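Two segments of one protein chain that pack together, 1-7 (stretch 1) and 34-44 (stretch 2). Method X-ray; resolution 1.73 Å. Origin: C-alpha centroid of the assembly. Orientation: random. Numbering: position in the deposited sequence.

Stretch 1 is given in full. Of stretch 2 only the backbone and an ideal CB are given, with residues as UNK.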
# COMPACT_ATOMS: atom_id res chain seq x y z
N MET A 1 -40.18 -27.97 -28.45
CA MET A 1 -40.20 -29.28 -27.77
C MET A 1 -39.66 -29.25 -26.31
O MET A 1 -39.17 -28.22 -25.81
CB MET A 1 -39.53 -30.37 -28.64
CG MET A 1 -38.02 -30.26 -28.87
SD MET A 1 -37.42 -31.52 -30.11
CE MET A 1 -38.12 -30.85 -31.64
N LYS A 2 -39.87 -30.36 -25.62
CA LYS A 2 -39.39 -30.49 -24.25
C LYS A 2 -38.19 -31.40 -24.23
O LYS A 2 -38.14 -32.43 -24.94
CB LYS A 2 -40.49 -31.03 -23.33
CG LYS A 2 -41.62 -30.04 -23.09
CD LYS A 2 -42.88 -30.77 -22.60
CE LYS A 2 -42.76 -31.14 -21.14
NZ LYS A 2 -44.10 -31.45 -20.53
N LYS A 3 -37.24 -31.07 -23.37
CA LYS A 3 -36.06 -31.89 -23.18
C LYS A 3 -35.83 -32.09 -21.69
O LYS A 3 -35.91 -31.13 -20.93
CB LYS A 3 -34.83 -31.21 -23.80
CG LYS A 3 -34.91 -31.08 -25.36
CD LYS A 3 -33.68 -30.35 -25.90
CE LYS A 3 -33.73 -30.18 -27.46
NZ LYS A 3 -34.86 -29.32 -27.97
N TRP A 4 -35.56 -33.32 -21.30
CA TRP A 4 -35.42 -33.70 -19.90
C TRP A 4 -34.01 -34.24 -19.72
O TRP A 4 -33.68 -35.35 -20.17
CB TRP A 4 -36.44 -34.81 -19.58
CG TRP A 4 -36.63 -35.18 -18.14
CD1 TRP A 4 -36.21 -34.50 -17.03
CD2 TRP A 4 -37.35 -36.32 -17.67
NE1 TRP A 4 -36.60 -35.19 -15.88
CE2 TRP A 4 -37.29 -36.31 -16.26
CE3 TRP A 4 -38.06 -37.35 -18.31
CZ2 TRP A 4 -37.94 -37.29 -15.47
CZ3 TRP A 4 -38.66 -38.34 -17.53
CH2 TRP A 4 -38.60 -38.30 -16.13
N ILE A 5 -33.12 -33.39 -19.18
CA ILE A 5 -31.74 -33.76 -19.00
C ILE A 5 -31.58 -34.45 -17.65
O ILE A 5 -31.75 -33.80 -16.57
CB ILE A 5 -30.79 -32.54 -19.06
CG1 ILE A 5 -31.08 -31.65 -20.29
CG2 ILE A 5 -29.35 -32.96 -19.01
CD1 ILE A 5 -30.24 -30.30 -20.30
N ARG A 6 -31.26 -35.74 -17.69
CA ARG A 6 -31.31 -36.59 -16.47
C ARG A 6 -29.96 -37.11 -15.99
O ARG A 6 -29.05 -37.38 -16.79
CB ARG A 6 -32.22 -37.81 -16.71
CG ARG A 6 -33.63 -37.45 -17.18
CD ARG A 6 -34.54 -38.64 -17.00
NE ARG A 6 -34.73 -38.90 -15.57
CZ ARG A 6 -35.46 -39.90 -15.09
NH1 ARG A 6 -36.04 -40.76 -15.91
NH2 ARG A 6 -35.59 -40.05 -13.77
N ASN A 7 -29.82 -37.22 -14.67
CA ASN A 7 -28.71 -37.95 -14.08
C ASN A 7 -27.39 -37.18 -14.06
O ASN A 7 -26.35 -37.79 -13.83
CB ASN A 7 -28.46 -39.29 -14.81
CG ASN A 7 -29.71 -40.13 -14.92
OD1 ASN A 7 -30.50 -40.21 -13.97
ND2 ASN A 7 -29.91 -40.78 -16.10
N UNK A 34 -37.33 -35.84 -9.19
CA UNK A 34 -38.32 -36.82 -9.64
C UNK A 34 -39.42 -36.15 -10.45
O UNK A 34 -40.57 -36.12 -10.03
CB UNK A 34 -38.92 -37.56 -8.44
N UNK A 35 -39.06 -35.54 -11.58
CA UNK A 35 -40.02 -34.69 -12.29
C UNK A 35 -41.12 -35.47 -13.04
O UNK A 35 -42.17 -34.91 -13.37
CB UNK A 35 -39.26 -33.81 -13.28
N UNK A 36 -40.83 -36.72 -13.41
CA UNK A 36 -41.77 -37.52 -14.25
C UNK A 36 -42.30 -36.74 -15.45
O UNK A 36 -43.52 -36.70 -15.70
CB UNK A 36 -42.95 -38.00 -13.41
N UNK A 37 -41.39 -36.13 -16.20
CA UNK A 37 -41.74 -35.35 -17.38
C UNK A 37 -42.38 -36.25 -18.43
O UNK A 37 -41.90 -37.34 -18.72
CB UNK A 37 -40.51 -34.65 -17.95
N UNK A 38 -43.52 -35.81 -18.94
CA UNK A 38 -44.16 -36.52 -20.03
C UNK A 38 -43.79 -35.85 -21.34
O UNK A 38 -43.64 -34.61 -21.42
CB UNK A 38 -45.68 -36.56 -19.85
N UNK A 39 -43.55 -36.70 -22.34
CA UNK A 39 -43.43 -36.25 -23.71
C UNK A 39 -42.21 -35.37 -23.86
O UNK A 39 -42.24 -34.40 -24.61
CB UNK A 39 -44.69 -35.50 -24.15
N UNK A 40 -41.15 -35.67 -23.11
CA UNK A 40 -39.90 -34.93 -23.28
C UNK A 40 -38.85 -35.84 -23.85
O UNK A 40 -38.84 -37.04 -23.56
CB UNK A 40 -39.42 -34.33 -21.96
N UNK A 41 -37.96 -35.29 -24.67
CA UNK A 41 -36.78 -36.04 -25.12
C UNK A 41 -35.81 -36.23 -23.95
O UNK A 41 -35.38 -35.24 -23.34
CB UNK A 41 -36.09 -35.32 -26.28
N UNK A 42 -35.48 -37.48 -23.62
CA UNK A 42 -34.56 -37.75 -22.50
C UNK A 42 -33.12 -37.60 -22.97
O UNK A 42 -32.71 -38.21 -23.96
CB UNK A 42 -34.79 -39.15 -21.93
N UNK A 43 -32.36 -36.73 -22.30
CA UNK A 43 -30.93 -36.56 -22.56
C UNK A 43 -30.18 -37.11 -21.36
O UNK A 43 -30.36 -36.64 -20.21
CB UNK A 43 -30.57 -35.10 -22.82
N UNK A 44 -29.36 -38.11 -21.60
CA UNK A 44 -28.62 -38.76 -20.52
C UNK A 44 -27.31 -38.01 -20.17
O UNK A 44 -26.37 -37.97 -20.97
CB UNK A 44 -28.30 -40.20 -20.91

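The backbones come into register at the C-terminal end of stretch 2: positions 41 to 44 pair in parallel with Lys-3, Trp-4, Ile-5 and Arg-6, at CA-CA separations of 4.6 to 5.3 Å. Hydrogen bonds join N of 41 to Lys-2 O (2.9 Å), Trp-4 N to O of 41 (2.8 Å), N of 43 to Trp-4 O (2.9 Å) and Arg-6 N to O of 43 (2.8 Å). Because these hydrogen bonds use main-chain atoms, they say little about side chains; alternation between the sheet faces says more.

Position 34 has CA-to-CB directed away, with no atom of stretch 1 within 5.5 Å of the ideal CB, so many polar residues would do. It is Asp-34.

At 35 the CB points toward stretch 1, 4.0 Å from NE1 of Trp-4, so an aliphatic group beside the indole would suit. Leu-35 lies beside the indole, its CB 4.4 Å from Trp-4 CZ2. A water accepts from both Leu-35 N and Trp-4 NE1.

CA-to-CB at 36 points away, and phi/psi is 47/50°, a left-handed conformation that favours Gly, Asn or Asp but admits others. Gln-36 is found, with NE2 donating a weak hydrogen bond to Asp-34 OD2.

At 37 the CB points toward stretch 1, its ideal position 3.6 Å from Trp-4 CD2, and N lies 3.5 Å from Trp-4 CH2. The ring so close to both favours alanine, or glycine with loss of the methyl contact. Ala-37 places its CB 3.8 Å from the centroid of the Trp-4 six-membered ring, 22° off the normal, a CH-pi contact over the face.

CA-to-CB at 38 points away, leaving a broad choice. In Thr-38 the main chain makes the contact: its O accepts a weak 3.3 Å hydrogen bond from Lys-2 NZ.

At 39, CA-to-CB points sideways and phi/psi of 66/33° again favours Gly, Asn or Asp. It is Asp-39, and a water bridges its O to Lys-2 N.

At 40 the CB points toward stretch 1, its ideal position 3.7 Å from Lys-2 CB and 3.8 Å from Trp-4 CB. Such close neighbours favour a small residue, and Ala-40 packs against both.

Position 41 shares a face with Lys-3, whose ammonium makes an acid attractive, though a polar or aliphatic chain could also lie along it. Glu-41 extends (chi1 t, chi2 t), bringing OE1 to 4.0 Å from Lys-3 CE; Lys-3 NZ and Glu-41 OE2 are hydrogen-bonded elsewhere in the structure.

Position 42 lies on the face of Trp-4 and Arg-6, where a beta-branched residue could touch both. Val-42 does so, with CG2 3.8 Å from Trp-4 CE3 and CG1 4.0 Å from Arg-6 CD.

Position 43 returns to the face of Lys-3 and Ile-5, its ideal CB 4.2 Å from Ile-5 CA, inviting Val, Ile or Leu. Ile-43 has its CB 4.2 Å from Ile-5 CG1.

Position 44 has its ideal CB 5.1 Å from Asn-7 ND2, leaving room for a short polar group. Asp-44 brings OD1 to 3.7 Å from Asn-7 ND2, not a hydrogen bond.

Stretch 2 34-44: DLQATDAEVID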
# COMPACT_ATOMS: atom_id res chain seq x y z
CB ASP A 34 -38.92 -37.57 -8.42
CG ASP A 34 -39.80 -38.77 -8.82
OD1 ASP A 34 -39.59 -39.35 -9.92
OD2 ASP A 34 -40.73 -39.12 -8.04
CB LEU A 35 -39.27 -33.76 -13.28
CG LEU A 35 -38.40 -32.67 -12.62
CD1 LEU A 35 -37.69 -31.88 -13.66
CD2 LEU A 35 -39.27 -31.74 -11.75
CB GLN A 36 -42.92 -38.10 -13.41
CG GLN A 36 -42.46 -38.96 -12.23
CD GLN A 36 -43.57 -39.24 -11.23
OE1 GLN A 36 -44.74 -38.92 -11.46
NE2 GLN A 36 -43.21 -39.83 -10.10
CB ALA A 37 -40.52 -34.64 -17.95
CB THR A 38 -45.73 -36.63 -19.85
OG1 THR A 38 -46.31 -35.34 -19.61
CG2 THR A 38 -46.09 -37.56 -18.69
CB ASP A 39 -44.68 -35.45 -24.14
CG ASP A 39 -45.98 -36.26 -24.02
OD1 ASP A 39 -45.98 -37.49 -24.32
OD2 ASP A 39 -47.01 -35.65 -23.64
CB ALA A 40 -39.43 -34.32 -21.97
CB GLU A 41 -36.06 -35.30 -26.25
CG GLU A 41 -34.79 -36.06 -26.75
CD GLU A 41 -33.98 -35.31 -27.79
OE1 GLU A 41 -34.17 -34.08 -27.99
OE2 GLU A 41 -33.07 -35.94 -28.36
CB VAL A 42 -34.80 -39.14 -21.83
CG1 VAL A 42 -33.70 -39.47 -20.84
CG2 VAL A 42 -36.16 -39.17 -21.11
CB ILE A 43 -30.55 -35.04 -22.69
CG1 ILE A 43 -31.47 -34.28 -23.66
CG2 ILE A 43 -29.09 -34.85 -23.06
CD1 ILE A 43 -31.70 -34.95 -24.95
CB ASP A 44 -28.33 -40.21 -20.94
CG ASP A 44 -27.62 -41.00 -19.87
OD1 ASP A 44 -27.35 -40.47 -18.78
OD2 ASP A 44 -27.32 -42.19 -20.11
O HOH W 1 -41.78 -32.31 -26.34
O HOH W 2 -43.64 -32.62 -18.05
O HOH W 3 -36.44 -35.44 -12.69
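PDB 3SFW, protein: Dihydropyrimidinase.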